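Local coordinates for DNA-binding protein Sso10a-2 (Sulfolobus solfataricus, PDB 4HW0) that binds DNA, probably through its winged-helix domain, forms dimers through an antiparallel coiled coil, and probably helps compact and organise archaeal chromatin, at residues M11-F15 and I78-I82; D16-N20 and V30-I36. One frame throughout, in Å; residues are numbered along the deposited sequence.

Interaction 1 of 2, residues M11-F15 and I78-I82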
HETATM    1  N   MSE A  11     -12.895  -1.949  -4.443  1.00 35.73           N
HETATM    2  CA  MSE A  11     -12.250  -1.315  -5.580  1.00 34.48           C
HETATM    3  C   MSE A  11     -11.986  -2.417  -6.589  1.00 32.90           C
HETATM    4  O   MSE A  11     -12.283  -2.333  -7.792  1.00 33.02           O
HETATM    5  CB  MSE A  11     -10.966  -0.501  -5.247  1.00 35.50           C
HETATM    6  CG  MSE A  11     -11.397   0.880  -4.769  1.00 38.31           C
HETATM    7 SE   MSE A  11      -9.732   1.897  -4.435  0.82 35.65          SE
HETATM    8  CE  MSE A  11     -10.572   3.481  -3.522  1.00 50.67           C
ATOM      9  N   GLU A  12     -11.434  -3.481  -6.114  1.00 31.08           N
ATOM     10  CA  GLU A  12     -11.110  -4.559  -6.974  1.00 30.60           C
ATOM     11  C   GLU A  12     -12.289  -5.274  -7.609  1.00 29.65           C
ATOM     12  O   GLU A  12     -12.204  -5.740  -8.730  1.00 29.28           O
ATOM     13  CB  GLU A  12     -10.241  -5.516  -6.227  1.00 32.24           C
ATOM     14  CG  GLU A  12      -9.715  -6.607  -7.109  1.00 34.63           C
ATOM     15  CD  GLU A  12      -8.576  -7.358  -6.416  1.00 37.04           C
ATOM     16  OE1 GLU A  12      -8.224  -7.053  -5.218  1.00 33.64           O
ATOM     17  OE2 GLU A  12      -8.088  -8.247  -7.115  1.00 38.51           O
ATOM     18  N   ILE A  13     -13.388  -5.420  -6.883  1.00 28.78           N
ATOM     19  CA  ILE A  13     -14.563  -5.990  -7.510  1.00 28.90           C
ATOM     20  C   ILE A  13     -15.016  -5.095  -8.626  1.00 26.05           C
ATOM     21  O   ILE A  13     -15.413  -5.519  -9.663  1.00 24.03           O
ATOM     22  CB  ILE A  13     -15.677  -6.234  -6.436  1.00 32.35           C
ATOM     23  CG1 ILE A  13     -15.278  -7.424  -5.582  1.00 34.98           C
ATOM     24  CG2 ILE A  13     -17.014  -6.592  -7.076  1.00 33.05           C
ATOM     25  CD1 ILE A  13     -16.053  -7.534  -4.279  1.00 37.77           C
HETATM   26  N   MSE A  14     -15.041  -3.785  -8.350  1.00 25.10           N
HETATM   27  CA  MSE A  14     -15.446  -2.853  -9.386  1.00 25.30           C
HETATM   28  C   MSE A  14     -14.596  -2.972 -10.612  1.00 25.04           C
HETATM   29  O   MSE A  14     -15.078  -2.907 -11.734  1.00 25.68           O
HETATM   30  CB  MSE A  14     -15.401  -1.417  -8.825  1.00 24.93           C
HETATM   31  CG  MSE A  14     -16.433  -1.139  -7.802  1.00 25.59           C
HETATM   32 SE   MSE A  14     -16.379   0.782  -7.283  1.00 29.41          SE
HETATM   33  CE  MSE A  14     -18.240   1.020  -6.869  1.00 29.47           C
ATOM     34  N   PHE A  15     -13.295  -3.103 -10.433  1.00 26.47           N
ATOM     35  CA  PHE A  15     -12.382  -3.292 -11.547  1.00 25.59           C
ATOM     36  C   PHE A  15     -12.754  -4.531 -12.318  1.00 27.65           C
ATOM     37  O   PHE A  15     -12.796  -4.509 -13.554  1.00 25.89           O
ATOM     38  CB  PHE A  15     -10.919  -3.362 -11.088  1.00 28.01           C
ATOM     39  CG  PHE A  15      -9.945  -3.759 -12.160  1.00 29.57           C
ATOM     40  CD1 PHE A  15      -9.616  -2.889 -13.155  1.00 31.46           C
ATOM     41  CD2 PHE A  15      -9.359  -4.991 -12.168  1.00 34.66           C
ATOM     42  CE1 PHE A  15      -8.726  -3.235 -14.191  1.00 33.85           C
ATOM     43  CE2 PHE A  15      -8.407  -5.327 -13.125  1.00 37.45           C
ATOM     44  CZ  PHE A  15      -8.113  -4.445 -14.171  1.00 36.77           C
ATOM     45  N   ILE A  78      -8.214   2.147 -10.984  1.00 23.62           N
ATOM     46  CA  ILE A  78      -8.197   0.992 -10.087  1.00 24.52           C
ATOM     47  C   ILE A  78      -7.064   0.075 -10.488  1.00 25.22           C
ATOM     48  O   ILE A  78      -6.372  -0.481  -9.638  1.00 24.52           O
ATOM     49  CB  ILE A  78      -9.514   0.258  -9.998  1.00 24.92           C
ATOM     50  CG1 ILE A  78     -10.648   1.145  -9.501  1.00 26.50           C
ATOM     51  CG2 ILE A  78      -9.392  -0.848  -9.007  1.00 27.30           C
ATOM     52  CD1 ILE A  78     -12.056   0.578  -9.608  1.00 26.92           C
ATOM     53  N   GLU A  79      -6.896  -0.124 -11.776  1.00 27.26           N
ATOM     54  CA  GLU A  79      -5.819  -1.016 -12.257  1.00 29.27           C
ATOM     55  C   GLU A  79      -4.470  -0.542 -11.710  1.00 29.71           C
ATOM     56  O   GLU A  79      -3.642  -1.337 -11.267  1.00 26.91           O
ATOM     57  CB  GLU A  79      -5.827  -1.047 -13.784  1.00 31.89           C
ATOM     58  CG  GLU A  79      -4.854  -2.079 -14.328  1.00 37.29           C
ATOM     59  CD  GLU A  79      -4.993  -2.271 -15.827  1.00 42.57           C
ATOM     60  OE1 GLU A  79      -5.273  -1.276 -16.531  1.00 45.59           O
ATOM     61  OE2 GLU A  79      -4.798  -3.438 -16.285  1.00 50.78           O
ATOM     62  N   GLU A  80      -4.250   0.773 -11.808  1.00 29.48           N
ATOM     63  CA  GLU A  80      -3.017   1.403 -11.356  1.00 30.38           C
ATOM     64  C   GLU A  80      -2.845   1.213  -9.840  1.00 28.38           C
ATOM     65  O   GLU A  80      -1.760   0.830  -9.375  1.00 27.38           O
ATOM     66  CB  GLU A  80      -2.963   2.825 -11.876  1.00 36.77           C
ATOM     67  CG  GLU A  80      -1.708   3.566 -11.439  1.00 45.20           C
ATOM     68  CD  GLU A  80      -0.374   3.030 -12.052  1.00 50.60           C
ATOM     69  OE1 GLU A  80      -0.399   2.047 -12.842  1.00 51.54           O
ATOM     70  OE2 GLU A  80       0.697   3.655 -11.768  1.00 56.54           O
ATOM     71  N   PHE A  81      -3.938   1.364  -9.069  1.00 27.86           N
ATOM     72  CA  PHE A  81      -3.929   1.109  -7.612  1.00 27.72           C
ATOM     73  C   PHE A  81      -3.495  -0.322  -7.292  1.00 28.46           C
ATOM     74  O   PHE A  81      -2.645  -0.578  -6.422  1.00 27.89           O
ATOM     75  CB  PHE A  81      -5.300   1.452  -6.980  1.00 29.45           C
ATOM     76  CG  PHE A  81      -5.446   0.990  -5.570  1.00 29.87           C
ATOM     77  CD1 PHE A  81      -5.854  -0.327  -5.288  1.00 30.82           C
ATOM     78  CD2 PHE A  81      -5.134   1.808  -4.534  1.00 30.56           C
ATOM     79  CE1 PHE A  81      -5.945  -0.765  -3.981  1.00 31.92           C
ATOM     80  CE2 PHE A  81      -5.245   1.380  -3.227  1.00 33.00           C
ATOM     81  CZ  PHE A  81      -5.628   0.073  -2.944  1.00 33.40           C
ATOM     82  N   ILE A  82      -4.070  -1.255  -8.019  1.00 26.26           N
ATOM     83  CA  ILE A  82      -3.781  -2.666  -7.772  1.00 28.57           C
ATOM     84  C   ILE A  82      -2.331  -3.029  -8.026  1.00 28.86           C
ATOM     85  O   ILE A  82      -1.677  -3.699  -7.230  1.00 28.42           O
ATOM     86  CB  ILE A  82      -4.742  -3.525  -8.615  1.00 29.05           C
ATOM     87  CG1 ILE A  82      -6.134  -3.447  -8.015  1.00 29.33           C
ATOM     88  CG2 ILE A  82      -4.263  -4.976  -8.704  1.00 31.44           C
ATOM     89  CD1 ILE A  82      -7.181  -3.986  -8.963  1.00 30.70           C
TER
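The first helix of the winged-helix domain packs here on the long helix 69-98, part of the two-stranded antiparallel coiled coil. The local axes of 11-15 and 78-82 approach to 9.8 Å and run at 128° to each other, steeply inclined yet nearer antiparallel than parallel. The closest backbones are at F15 and I78, whose CA atoms lie 6.2 Å apart. I78 is the centre of the packing: its CG2 lies 3.6 Å from F15 CB and 4.1 Å from M11 CB, while its CD1 reaches M14 CB at 4.0 Å and the backbone O of M11 at 3.4 Å. F15 continues the apolar seam, with CD2 4.0 Å from I82 CD1 and CE1 3.7 Å from the aliphatic CB of E79. Selenomethionine M11 adds a Met-aromatic contact, SE standing 4.4 Å from the F81 ring centroid and 4° off the ring normal, directly over the face. No hydrogen bond joins the segments; E12 and E79 pair instead with R85 and R75 of helix 69-98. Beyond the contact, M14 also packs on Y44, Q47 and L48 of helix 38-50, and V95 of the second subunit touches both M11 and I78, so this junction of domain and coiled coil lies against the dimer interface.

Interaction 2 of 2, residues D16-N20 and V30-I36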
ATOM      1  N   ASP A  16     -13.000  -5.612 -11.587  1.00 27.79           N
ATOM      2  CA  ASP A  16     -13.366  -6.884 -12.247  1.00 30.74           C
ATOM      3  C   ASP A  16     -14.695  -6.825 -12.999  1.00 28.77           C
ATOM      4  O   ASP A  16     -14.840  -7.383 -14.040  1.00 28.83           O
ATOM      5  CB  ASP A  16     -13.345  -8.022 -11.241  1.00 33.61           C
ATOM      6  CG  ASP A  16     -11.903  -8.437 -10.861  1.00 37.72           C
ATOM      7  OD1 ASP A  16     -11.018  -8.329 -11.739  1.00 38.46           O
ATOM      8  OD2 ASP A  16     -11.671  -8.836  -9.703  1.00 36.70           O
ATOM      9  N   ILE A  17     -15.635  -6.029 -12.507  1.00 26.98           N
ATOM     10  CA  ILE A  17     -16.808  -5.734 -13.325  1.00 25.79           C
ATOM     11  C   ILE A  17     -16.506  -4.907 -14.575  1.00 26.13           C
ATOM     12  O   ILE A  17     -16.923  -5.232 -15.701  1.00 25.98           O
ATOM     13  CB  ILE A  17     -17.875  -5.022 -12.481  1.00 25.47           C
ATOM     14  CG1 ILE A  17     -18.350  -5.957 -11.391  1.00 25.90           C
ATOM     15  CG2 ILE A  17     -19.052  -4.582 -13.327  1.00 25.70           C
ATOM     16  CD1 ILE A  17     -19.168  -5.358 -10.284  1.00 26.76           C
ATOM     17  N   LEU A  18     -15.883  -3.772 -14.367  1.00 25.41           N
ATOM     18  CA  LEU A  18     -15.645  -2.850 -15.429  1.00 27.06           C
ATOM     19  C   LEU A  18     -14.853  -3.414 -16.591  1.00 26.02           C
ATOM     20  O   LEU A  18     -15.095  -3.050 -17.758  1.00 27.85           O
ATOM     21  CB  LEU A  18     -14.919  -1.620 -14.916  1.00 26.20           C
ATOM     22  CG  LEU A  18     -15.827  -0.741 -14.028  1.00 26.78           C
ATOM     23  CD1 LEU A  18     -14.963   0.204 -13.261  1.00 25.92           C
ATOM     24  CD2 LEU A  18     -16.913  -0.029 -14.796  1.00 28.01           C
ATOM     25  N   ARG A  19     -13.882  -4.246 -16.276  1.00 28.13           N
ATOM     26  CA  ARG A  19     -13.020  -4.751 -17.343  1.00 31.13           C
ATOM     27  C   ARG A  19     -13.773  -5.781 -18.124  1.00 31.85           C
ATOM     28  O   ARG A  19     -13.305  -6.214 -19.161  1.00 29.43           O
ATOM     29  CB  ARG A  19     -11.700  -5.258 -16.760  1.00 35.71           C
ATOM     30  CG  ARG A  19     -11.824  -6.549 -15.999  1.00 39.50           C
ATOM     31  CD  ARG A  19     -10.512  -6.991 -15.328  1.00 44.30           C
ATOM     32  NE  ARG A  19     -10.752  -8.239 -14.599  1.00 45.91           N
ATOM     33  CZ  ARG A  19     -10.931  -9.415 -15.207  1.00 56.42           C
ATOM     34  NH1 ARG A  19     -10.880  -9.518 -16.545  1.00 56.93           N
ATOM     35  NH2 ARG A  19     -11.173 -10.510 -14.488  1.00 60.07           N
ATOM     36  N   ASN A  20     -14.946  -6.192 -17.643  1.00 29.90           N
ATOM     37  CA  ASN A  20     -15.816  -7.110 -18.421  1.00 30.81           C
ATOM     38  C   ASN A  20     -17.008  -6.434 -19.105  1.00 32.63           C
ATOM     39  O   ASN A  20     -17.851  -7.114 -19.703  1.00 32.02           O
ATOM     40  CB  ASN A  20     -16.272  -8.212 -17.484  1.00 32.30           C
ATOM     41  CG  ASN A  20     -15.164  -9.215 -17.233  1.00 35.21           C
ATOM     42  OD1 ASN A  20     -14.826  -9.967 -18.136  1.00 35.31           O
ATOM     43  ND2 ASN A  20     -14.610  -9.247 -16.005  1.00 34.63           N
ATOM     44  N   VAL A  30     -21.260 -10.074 -16.274  1.00 28.92           N
ATOM     45  CA  VAL A  30     -20.816  -9.540 -15.027  1.00 27.65           C
ATOM     46  C   VAL A  30     -20.586 -10.618 -13.967  1.00 27.40           C
ATOM     47  O   VAL A  30     -19.549 -10.632 -13.342  1.00 28.95           O
ATOM     48  CB  VAL A  30     -21.792  -8.478 -14.470  1.00 27.21           C
ATOM     49  CG1 VAL A  30     -21.376  -8.125 -13.058  1.00 26.12           C
ATOM     50  CG2 VAL A  30     -21.791  -7.304 -15.403  1.00 26.90           C
ATOM     51  N   ILE A  31     -21.524 -11.524 -13.763  1.00 27.84           N
ATOM     52  CA  ILE A  31     -21.391 -12.571 -12.738  1.00 28.03           C
ATOM     53  C   ILE A  31     -20.171 -13.474 -13.021  1.00 28.09           C
ATOM     54  O   ILE A  31     -19.336 -13.727 -12.151  1.00 27.24           O
ATOM     55  CB  ILE A  31     -22.685 -13.431 -12.658  1.00 29.56           C
ATOM     56  CG1 ILE A  31     -23.780 -12.655 -11.913  1.00 29.99           C
ATOM     57  CG2 ILE A  31     -22.476 -14.759 -11.994  1.00 30.89           C
ATOM     58  CD1 ILE A  31     -25.161 -13.263 -12.084  1.00 31.03           C
ATOM     59  N   TYR A  32     -20.069 -13.955 -14.258  1.00 28.08           N
ATOM     60  CA  TYR A  32     -19.064 -14.890 -14.588  1.00 28.68           C
ATOM     61  C   TYR A  32     -17.755 -14.203 -14.824  1.00 28.16           C
ATOM     62  O   TYR A  32     -16.718 -14.733 -14.401  1.00 27.49           O
ATOM     63  CB  TYR A  32     -19.528 -15.828 -15.722  1.00 30.53           C
ATOM     64  CG  TYR A  32     -20.644 -16.683 -15.235  1.00 31.66           C
ATOM     65  CD1 TYR A  32     -20.382 -17.810 -14.472  1.00 33.89           C
ATOM     66  CD2 TYR A  32     -21.966 -16.352 -15.480  1.00 31.97           C
ATOM     67  CE1 TYR A  32     -21.416 -18.621 -14.021  1.00 36.68           C
ATOM     68  CE2 TYR A  32     -23.000 -17.140 -15.026  1.00 33.31           C
ATOM     69  CZ  TYR A  32     -22.731 -18.238 -14.269  1.00 35.46           C
ATOM     70  OH  TYR A  32     -23.726 -19.082 -13.813  1.00 38.59           O
ATOM     71  N   GLY A  33     -17.776 -13.011 -15.454  1.00 27.67           N
ATOM     72  CA  GLY A  33     -16.531 -12.326 -15.690  1.00 28.07           C
ATOM     73  C   GLY A  33     -15.868 -11.786 -14.435  1.00 28.79           C
ATOM     74  O   GLY A  33     -14.629 -11.869 -14.250  1.00 27.60           O
ATOM     75  N   ALA A  34     -16.683 -11.244 -13.539  1.00 26.39           N
ATOM     76  CA  ALA A  34     -16.123 -10.782 -12.310  1.00 26.88           C
ATOM     77  C   ALA A  34     -16.074 -11.801 -11.186  1.00 28.06           C
ATOM     78  O   ALA A  34     -15.416 -11.559 -10.157  1.00 28.34           O
ATOM     79  CB  ALA A  34     -16.791  -9.491 -11.861  1.00 25.39           C
ATOM     80  N   GLY A  35     -16.662 -12.985 -11.390  1.00 29.30           N
ATOM     81  CA  GLY A  35     -16.612 -14.022 -10.382  1.00 31.12           C
ATOM     82  C   GLY A  35     -17.309 -13.607  -9.096  1.00 31.16           C
ATOM     83  O   GLY A  35     -16.782 -13.808  -8.027  1.00 29.46           O
ATOM     84  N   ILE A  36     -18.512 -13.080  -9.237  1.00 30.31           N
ATOM     85  CA  ILE A  36     -19.358 -12.670  -8.118  1.00 31.01           C
ATOM     86  C   ILE A  36     -20.794 -13.134  -8.305  1.00 32.90           C
ATOM     87  O   ILE A  36     -21.256 -13.269  -9.453  1.00 35.61           O
ATOM     88  CB  ILE A  36     -19.397 -11.118  -7.970  1.00 27.66           C
ATOM     89  CG1 ILE A  36     -19.966 -10.427  -9.210  1.00 27.02           C
ATOM     90  CG2 ILE A  36     -18.029 -10.582  -7.635  1.00 27.71           C
ATOM     91  CD1 ILE A  36     -19.868  -8.917  -9.193  1.00 25.44           C
TER
HETATM   92  O   HOH W   1     -12.468 -11.671 -11.884  1.00 49.19           O
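V30 opens the meeting of helix 27-34 with the end of helix 10-18, the first two helices of the winged-helix domain, its CG1 4.1 Å from I17 CG1. One turn on, at G33, an ideal CB would lie 2.6 Å from N20 CG, a clash that glycine avoids. G33 O is 3.2 Å from N20 ND2, whose clear hydrogen bond goes back to D16 O (2.7 Å). A water donates to G33 O at 3.2 Å and is held weakly by R19 NH2 at 3.1 Å. A34 makes the closest backbone approach, its CA 4.8 Å from that of D16, and its CB packs 3.9 Å from I17 CG1. At G35 the chain leaves the helix with positive phi (63°), and I36 then places CD1 3.8 Å from I17 CD1. I17 also packs on Y44, L45 and L48 of helix 38-50, consistent with a three-helix core. D16 pairs with R19 (OD1 to NE, 2.9 Å) and, through OD2, with R8. With no clear direct hydrogen bond across, the contact appears to rest on apolar packing and close backbone approach.

How the interactions relate
From the N terminus, helix 10-18 supplies the first segment of both interactions: 11-15 for interaction 1, then 16-20 for interaction 2. Interaction 2 closes first, after only nine intervening residues, when helix 27-34 returns to the end of helix 10-18. The chain then runs through helix 38-50 and strands 54-59 and 62-67 before 78-82 closes interaction 1 across 62 residues, so the short closure falls wholly within the long one. Their centres are about 12 Å apart, and they touch where I13 CG2 lies 4.2 Å from I36 CG2. Helix 10-18 thus ties helix 27-34 of the winged-helix domain to the coiled-coil helix 69-98.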